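Long-range contacts in putative uncharacterized protein (Streptococcus mutans, PDB 3L7N), which probably acts as a glutamine amidotransferase, releasing ammonia from glutamine for transfer to an acceptor that is not known: residues His143-Gln154 with Cys162-Gly170; Val187-Leu197 with Thr209-Tyr218. All coordinates share one frame; numbering follows the deposited sequence.

Contact 1. Residues His143-Gln154 with Cys162-Gly170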
# COMPACT_ATOMS: atom_id res chain seq x y z
N HIS A 143 -4.36 -7.69 -5.13
CA HIS A 143 -5.21 -6.68 -5.82
C HIS A 143 -5.86 -7.14 -7.07
O HIS A 143 -5.50 -8.13 -7.64
CB HIS A 143 -4.42 -5.48 -6.15
CG HIS A 143 -3.38 -5.72 -7.18
ND1 HIS A 143 -2.33 -6.59 -6.98
CD2 HIS A 143 -3.21 -5.21 -8.42
CE1 HIS A 143 -1.54 -6.58 -8.03
NE2 HIS A 143 -2.05 -5.75 -8.92
N GLY A 144 -6.81 -6.35 -7.51
CA GLY A 144 -7.43 -6.51 -8.79
C GLY A 144 -7.30 -5.24 -9.58
O GLY A 144 -7.39 -5.26 -10.81
N ASP A 145 -7.04 -4.12 -8.87
CA ASP A 145 -6.89 -2.80 -9.49
C ASP A 145 -5.46 -2.25 -9.28
O ASP A 145 -4.60 -2.94 -8.72
CB ASP A 145 -7.89 -1.84 -8.92
CG ASP A 145 -9.27 -2.12 -9.38
OD1 ASP A 145 -9.44 -2.94 -10.30
OD2 ASP A 145 -10.20 -1.55 -8.82
N MET A 146 -5.20 -1.06 -9.82
CA MET A 146 -3.90 -0.41 -9.66
C MET A 146 -4.07 1.14 -9.80
O MET A 146 -5.13 1.62 -10.16
CB MET A 146 -2.92 -0.91 -10.71
CG MET A 146 -3.19 -0.33 -12.19
SD MET A 146 -2.04 -0.95 -13.48
CE MET A 146 -2.65 -0.05 -14.86
N PRO A 147 -3.02 1.89 -9.48
CA PRO A 147 -3.30 3.34 -9.43
C PRO A 147 -3.19 4.11 -10.81
O PRO A 147 -2.36 3.74 -11.67
CB PRO A 147 -2.28 3.86 -8.43
CG PRO A 147 -1.26 2.76 -8.26
CD PRO A 147 -1.93 1.49 -8.57
N GLY A 148 -4.03 5.14 -11.00
CA GLY A 148 -3.76 6.23 -11.98
C GLY A 148 -2.31 6.74 -11.96
O GLY A 148 -1.69 6.81 -10.92
N LEU A 149 -1.77 7.05 -13.14
CA LEU A 149 -0.41 7.69 -13.20
C LEU A 149 -0.47 9.12 -13.80
O LEU A 149 -0.58 9.29 -15.00
CB LEU A 149 0.57 6.81 -13.97
CG LEU A 149 2.02 7.29 -13.90
CD1 LEU A 149 2.66 6.85 -12.56
CD2 LEU A 149 2.88 6.81 -15.11
N PRO A 150 -0.51 10.12 -12.95
CA PRO A 150 -0.42 11.50 -13.45
C PRO A 150 0.93 11.77 -14.03
O PRO A 150 1.91 11.06 -13.70
CB PRO A 150 -0.58 12.34 -12.20
CG PRO A 150 -0.61 11.38 -11.05
CD PRO A 150 -0.35 10.02 -11.51
N ASP A 151 1.02 12.78 -14.90
CA ASP A 151 2.21 12.97 -15.76
C ASP A 151 3.48 13.17 -14.96
O ASP A 151 4.54 12.88 -15.46
CB ASP A 151 2.04 14.16 -16.69
CG ASP A 151 1.01 13.93 -17.76
OD1 ASP A 151 0.56 12.75 -17.96
OD2 ASP A 151 0.60 14.95 -18.40
N LYS A 152 3.35 13.71 -13.75
CA LYS A 152 4.51 14.04 -12.94
C LYS A 152 4.93 12.87 -12.05
O LYS A 152 5.90 12.97 -11.30
CB LYS A 152 4.23 15.27 -12.08
CG LYS A 152 2.90 15.94 -12.38
CD LYS A 152 2.18 16.33 -11.10
CE LYS A 152 1.03 15.39 -10.79
NZ LYS A 152 0.13 15.92 -9.74
N ALA A 153 4.18 11.78 -12.14
CA ALA A 153 4.50 10.60 -11.33
C ALA A 153 5.39 9.67 -12.10
O ALA A 153 5.27 9.57 -13.32
CB ALA A 153 3.23 9.90 -10.89
N GLN A 154 6.30 8.99 -11.39
CA GLN A 154 7.19 7.95 -12.00
C GLN A 154 6.86 6.55 -11.51
O GLN A 154 6.57 6.37 -10.35
CB GLN A 154 8.63 8.24 -11.67
CG GLN A 154 9.13 9.48 -12.35
CD GLN A 154 10.21 10.13 -11.58
OE1 GLN A 154 9.96 11.01 -10.78
NE2 GLN A 154 11.44 9.67 -11.79
N CYS A 162 1.34 -6.64 -13.37
CA CYS A 162 0.91 -5.26 -13.15
C CYS A 162 2.05 -4.31 -13.31
O CYS A 162 3.11 -4.52 -12.72
CB CYS A 162 0.26 -5.11 -11.75
SG CYS A 162 -0.01 -3.49 -11.20
N PRO A 163 1.85 -3.26 -14.16
CA PRO A 163 2.91 -2.32 -14.60
C PRO A 163 3.14 -1.13 -13.65
O PRO A 163 3.96 -0.26 -13.93
CB PRO A 163 2.40 -1.83 -15.94
CG PRO A 163 0.89 -2.02 -15.88
CD PRO A 163 0.63 -3.16 -14.99
N ARG A 164 2.44 -1.11 -12.52
CA ARG A 164 2.53 0.01 -11.59
C ARG A 164 2.64 -0.47 -10.07
O ARG A 164 1.65 -0.47 -9.34
CB ARG A 164 1.30 0.91 -11.79
CG ARG A 164 1.34 1.71 -13.06
CD ARG A 164 0.03 2.31 -13.38
NE ARG A 164 0.12 2.95 -14.65
CZ ARG A 164 -0.83 3.72 -15.21
NH1 ARG A 164 -1.96 4.02 -14.57
NH2 ARG A 164 -0.61 4.21 -16.41
N GLN A 165 3.80 -0.94 -9.67
CA GLN A 165 3.87 -1.56 -8.40
C GLN A 165 4.25 -0.53 -7.35
O GLN A 165 3.71 -0.52 -6.27
CB GLN A 165 4.87 -2.73 -8.39
CG GLN A 165 4.36 -3.99 -8.95
CD GLN A 165 3.07 -4.48 -8.30
OE1 GLN A 165 2.61 -3.91 -7.32
NE2 GLN A 165 2.48 -5.55 -8.86
N ILE A 166 5.21 0.31 -7.69
CA ILE A 166 5.67 1.34 -6.82
C ILE A 166 5.72 2.62 -7.64
O ILE A 166 6.07 2.56 -8.85
CB ILE A 166 7.01 1.06 -6.36
CG1 ILE A 166 7.05 -0.21 -5.51
CG2 ILE A 166 7.54 2.22 -5.61
CD1 ILE A 166 8.45 -0.52 -4.98
N ILE A 167 5.28 3.76 -7.06
CA ILE A 167 5.15 5.02 -7.82
C ILE A 167 5.63 6.16 -6.96
O ILE A 167 5.38 6.16 -5.77
CB ILE A 167 3.71 5.28 -8.26
CG1 ILE A 167 3.21 4.20 -9.17
CG2 ILE A 167 3.56 6.73 -8.92
CD1 ILE A 167 1.74 4.39 -9.54
N LYS A 168 6.38 7.08 -7.54
CA LYS A 168 6.75 8.23 -6.84
C LYS A 168 5.99 9.35 -7.38
O LYS A 168 6.21 9.77 -8.56
CB LYS A 168 8.19 8.49 -6.97
CG LYS A 168 8.62 9.79 -6.30
CD LYS A 168 10.10 10.07 -6.56
CE LYS A 168 10.62 11.28 -5.83
NZ LYS A 168 12.01 10.92 -5.19
N PHE A 169 5.04 9.85 -6.56
CA PHE A 169 4.18 11.00 -6.86
C PHE A 169 4.85 12.31 -6.51
O PHE A 169 4.48 13.36 -7.04
CB PHE A 169 2.89 10.90 -6.06
CG PHE A 169 1.96 9.85 -6.55
CD1 PHE A 169 1.11 10.10 -7.63
CD2 PHE A 169 1.93 8.60 -5.94
CE1 PHE A 169 0.23 9.09 -8.13
CE2 PHE A 169 1.05 7.58 -6.42
CZ PHE A 169 0.21 7.83 -7.51
N GLY A 170 5.75 12.28 -5.55
CA GLY A 170 6.32 13.51 -5.03
C GLY A 170 7.62 13.20 -4.35
O GLY A 170 8.01 12.04 -4.27
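An antiparallel strand pair in the mixed central sheet of the glutamine amidotransferase domain forms one end of this contact, where Gln154 faces Lys168 as a hydrogen-bonded pair. Gln154 N donates to Lys168 O at 2.9 Å with an N-H...O angle of 168°, and Lys168 N returns a bond to Gln154 O. The Lys168 ammonium leads away to Tyr174. Ala153 CB rests 3.7 Å from Ile167 CG2, while Pro150 crosses Phe169 at about a right angle, its CD 3.6 Å from CE1. Ile167 and Pro147 slide past each other in opposite directions, CD1 against CG.

At the loop end, Arg164 lies extended from CG to NE. Its NH1 donates a hydrogen bond to Pro147 O at 2.9 Å (N-H...O 157°), in the carbonyl plane, on a lone pair and close to the guanidinium plane. Leu149 CB sits over the guanidinium centre, 3.6 Å above it, and Met146 CE lies over the opposite face, near the CD and NE end. Cys162 CB reaches the edge of the His143 ring, 3.7 Å from NE2. Phe169 and Gly170 both face Gln173, a classic beta bulge. The whole is the hairpin of strands 154-158 and 166-170, entered through the irregular run 147-153.

Contact 2. Residues Val187-Leu197 with Thr209-Tyr218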
# COMPACT_ATOMS: atom_id res chain seq x y z
N VAL A 187 -1.38 -12.51 6.60
CA VAL A 187 -1.76 -13.29 5.47
C VAL A 187 -2.87 -14.28 5.86
O VAL A 187 -3.87 -14.43 5.12
CB VAL A 187 -0.58 -13.97 4.85
CG1 VAL A 187 -1.03 -14.95 3.87
CG2 VAL A 187 0.34 -12.89 4.18
N ALA A 188 -2.78 -14.82 7.09
CA ALA A 188 -3.88 -15.62 7.68
C ALA A 188 -5.19 -14.88 7.58
O ALA A 188 -6.23 -15.46 7.13
CB ALA A 188 -3.58 -15.95 9.10
N ALA A 189 -5.19 -13.59 8.00
CA ALA A 189 -6.48 -12.85 8.10
C ALA A 189 -7.07 -12.61 6.69
O ALA A 189 -8.33 -12.71 6.48
CB ALA A 189 -6.34 -11.55 8.90
N LEU A 190 -6.16 -12.39 5.71
CA LEU A 190 -6.58 -12.16 4.33
C LEU A 190 -7.18 -13.39 3.73
O LEU A 190 -8.30 -13.34 3.15
CB LEU A 190 -5.42 -11.62 3.47
CG LEU A 190 -5.27 -10.09 3.62
CD1 LEU A 190 -3.89 -9.58 3.28
CD2 LEU A 190 -6.35 -9.36 2.86
N ILE A 191 -6.52 -14.53 3.96
CA ILE A 191 -7.08 -15.83 3.50
C ILE A 191 -8.47 -16.07 4.06
O ILE A 191 -9.34 -16.56 3.36
CB ILE A 191 -6.14 -17.01 3.83
CG1 ILE A 191 -4.87 -16.92 2.98
CG2 ILE A 191 -6.86 -18.37 3.65
CD1 ILE A 191 -3.72 -17.65 3.55
N ALA A 192 -8.69 -15.69 5.34
CA ALA A 192 -9.98 -15.91 6.01
C ALA A 192 -11.04 -15.10 5.39
O ALA A 192 -12.17 -15.49 5.38
CB ALA A 192 -9.86 -15.60 7.47
N GLN A 193 -10.67 -13.94 4.86
CA GLN A 193 -11.66 -13.06 4.16
C GLN A 193 -11.96 -13.47 2.68
O GLN A 193 -13.02 -13.16 2.15
CB GLN A 193 -11.26 -11.56 4.24
CG GLN A 193 -12.47 -10.62 4.14
CD GLN A 193 -13.52 -10.80 5.37
OE1 GLN A 193 -13.20 -11.43 6.42
NE2 GLN A 193 -14.71 -10.22 5.22
N GLU A 194 -11.01 -14.18 2.05
CA GLU A 194 -11.11 -14.46 0.61
C GLU A 194 -12.08 -15.55 0.29
O GLU A 194 -11.88 -16.69 0.66
CB GLU A 194 -9.74 -14.80 0.02
CG GLU A 194 -9.68 -14.67 -1.52
CD GLU A 194 -10.19 -13.30 -2.05
OE1 GLU A 194 -9.43 -12.28 -1.95
OE2 GLU A 194 -11.36 -13.23 -2.51
N ASP A 195 -13.11 -15.19 -0.46
CA ASP A 195 -14.01 -16.20 -1.07
C ASP A 195 -13.40 -17.01 -2.25
O ASP A 195 -13.13 -16.47 -3.35
CB ASP A 195 -15.34 -15.57 -1.46
CG ASP A 195 -16.22 -15.30 -0.26
OD1 ASP A 195 -16.20 -16.14 0.72
OD2 ASP A 195 -16.91 -14.23 -0.24
N ASP A 196 -13.19 -18.29 -2.01
CA ASP A 196 -12.66 -19.18 -3.05
C ASP A 196 -11.33 -18.76 -3.49
O ASP A 196 -11.17 -18.30 -4.59
CB ASP A 196 -13.60 -19.22 -4.25
CG ASP A 196 -14.50 -20.43 -4.22
OD1 ASP A 196 -13.96 -21.61 -4.30
OD2 ASP A 196 -15.74 -20.23 -4.06
N LEU A 197 -10.34 -18.94 -2.62
CA LEU A 197 -8.97 -18.81 -3.03
C LEU A 197 -8.54 -20.12 -3.73
O LEU A 197 -7.60 -20.16 -4.55
CB LEU A 197 -8.11 -18.52 -1.83
CG LEU A 197 -6.64 -18.42 -2.11
CD1 LEU A 197 -6.32 -17.08 -2.69
CD2 LEU A 197 -5.88 -18.66 -0.88
N THR A 209 -1.84 -20.56 -3.56
CA THR A 209 -2.69 -21.35 -2.63
C THR A 209 -2.50 -20.85 -1.18
O THR A 209 -1.39 -20.32 -0.81
CB THR A 209 -2.35 -22.87 -2.70
OG1 THR A 209 -1.14 -23.12 -1.96
CG2 THR A 209 -2.14 -23.30 -4.11
N ALA A 210 -3.56 -21.02 -0.36
CA ALA A 210 -3.47 -20.72 1.08
C ALA A 210 -2.18 -21.28 1.70
O ALA A 210 -1.53 -20.60 2.53
CB ALA A 210 -4.69 -21.25 1.81
N GLU A 211 -1.79 -22.49 1.26
CA GLU A 211 -0.60 -23.15 1.77
C GLU A 211 0.70 -22.47 1.29
O GLU A 211 1.69 -22.35 2.07
CB GLU A 211 -0.61 -24.64 1.39
CG GLU A 211 0.72 -25.43 1.79
CD GLU A 211 0.42 -26.83 2.45
OE1 GLU A 211 -0.74 -27.36 2.30
OE2 GLU A 211 1.33 -27.39 3.13
N GLU A 212 0.70 -22.06 0.03
CA GLU A 212 1.88 -21.42 -0.54
C GLU A 212 2.18 -20.14 0.15
O GLU A 212 3.33 -19.87 0.49
CB GLU A 212 1.68 -21.16 -2.02
CG GLU A 212 2.42 -22.10 -2.89
CD GLU A 212 1.88 -22.14 -4.28
OE1 GLU A 212 0.62 -22.10 -4.46
OE2 GLU A 212 2.70 -22.17 -5.21
N MET A 213 1.14 -19.37 0.42
CA MET A 213 1.28 -18.08 1.09
C MET A 213 1.54 -18.21 2.55
O MET A 213 2.38 -17.47 3.13
CB MET A 213 0.08 -17.22 0.85
CG MET A 213 -0.10 -16.93 -0.56
SD MET A 213 -1.34 -15.76 -0.89
CE MET A 213 -2.85 -16.70 -0.67
N GLN A 214 0.85 -19.17 3.16
CA GLN A 214 0.86 -19.30 4.59
C GLN A 214 2.23 -19.77 5.13
O GLN A 214 2.69 -19.32 6.20
CB GLN A 214 -0.24 -20.21 5.03
CG GLN A 214 -0.45 -20.19 6.46
CD GLN A 214 -1.24 -18.98 6.91
OE1 GLN A 214 -2.49 -18.91 6.72
NE2 GLN A 214 -0.52 -17.99 7.57
N THR A 215 2.93 -20.59 4.33
CA THR A 215 4.24 -21.19 4.75
C THR A 215 5.40 -20.32 4.37
O THR A 215 6.52 -20.56 4.81
CB THR A 215 4.45 -22.56 4.12
OG1 THR A 215 4.34 -22.44 2.70
CG2 THR A 215 3.37 -23.57 4.64
N PHE A 216 5.15 -19.29 3.55
CA PHE A 216 6.20 -18.50 2.93
C PHE A 216 6.97 -17.68 4.01
O PHE A 216 6.45 -17.46 5.07
CB PHE A 216 5.59 -17.58 1.83
CG PHE A 216 6.59 -16.78 1.10
CD1 PHE A 216 7.14 -17.25 -0.09
CD2 PHE A 216 7.05 -15.53 1.61
CE1 PHE A 216 8.19 -16.47 -0.79
CE2 PHE A 216 8.07 -14.74 0.93
CZ PHE A 216 8.63 -15.21 -0.25
N ASP A 217 8.22 -17.33 3.76
CA ASP A 217 8.96 -16.56 4.74
C ASP A 217 9.04 -15.06 4.39
O ASP A 217 9.75 -14.66 3.41
CB ASP A 217 10.35 -17.12 4.93
CG ASP A 217 11.21 -16.26 5.93
OD1 ASP A 217 10.84 -15.12 6.21
OD2 ASP A 217 12.22 -16.75 6.43
N TYR A 218 8.41 -14.20 5.24
CA TYR A 218 8.22 -12.80 4.92
C TYR A 218 9.31 -11.88 5.40
O TYR A 218 9.19 -10.69 5.23
CB TYR A 218 6.87 -12.30 5.42
CG TYR A 218 5.74 -12.92 4.74
CD1 TYR A 218 5.25 -12.37 3.55
CD2 TYR A 218 5.13 -14.09 5.25
CE1 TYR A 218 4.14 -12.98 2.85
CE2 TYR A 218 4.02 -14.70 4.60
CZ TYR A 218 3.55 -14.14 3.37
OH TYR A 218 2.52 -14.75 2.67
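The Tyr218 ring has Phe216 CD2 over one face, 3.9 Å above its centre, and meets Val187 obliquely near its hydroxyl end, where Val187 CG2 approaches Tyr218 CZ at 3.5 Å. Two short helices pack here in a nearly antiparallel pair: the axes of segments 187-193 and 210-214 make an angle of 162° and come within 10.2 Å of each other. No hydrogen bond crosses between the segments, so the contact rests on side-chain packing.

Met213 occupies the middle of the interface. Its CB lies 3.9 Å from Val187 CG1, the two side chains crossing at about a right angle, and it slides past Ile191 in the opposite direction. A bend at the last torsion (chi3 -76°) brings its methyl toward Leu197, which it meets tip to tip, CE to CD2 at 3.6 Å. Trp142 and Ile113 of the neighbouring strands also touch Met213, placing this packing against the sheet. Ala210 CB, with little bulk of its own, is met by both Leu197 CD2 and Ile191 CG2.

At the other end, the Gln214 chain is bent, and its OE1 comes 3.6 Å from Ile191 CD1; its amide nitrogen has a weak bond to Pro184 O at the start of helix 184-193.

Helix 210-214 begins with a capping box. Glu212 N donates to Thr209 OG1 and Thr209 N to Glu212 OE1, while the threonine hydroxyl also donates to OE1; Thr209 N and Thr209 OG1 reach Glu212 OE1 from opposite faces of its carboxylate plane. Past the helix, Tyr218 OH folds back to donate to Met213 O at 2.8 Å, 36° above the carbonyl plane and off its lone pairs.

Overall arrangement
Contact 1 is mostly buried, its centre about 11 Å from the centre of the chain, whereas contact 2 is partly buried at about 18 Å. Their centres stand 25 Å apart and their nearest atoms about 8 Å, without touching, and contact 1 closes along the chain before contact 2 opens. They hold different elements: a strand pair with its flanking loops in one, two helices in the other. Both nevertheless adjoin strands 106-113 and 136-143, the latter ending at His143 within contact 1. Hydrogen bonds cross contact 1, through backbone pairing and an arginine; none crosses contact 2, whose polar bonds stay within a segment or go outside, leaving apolar packing to join the helices.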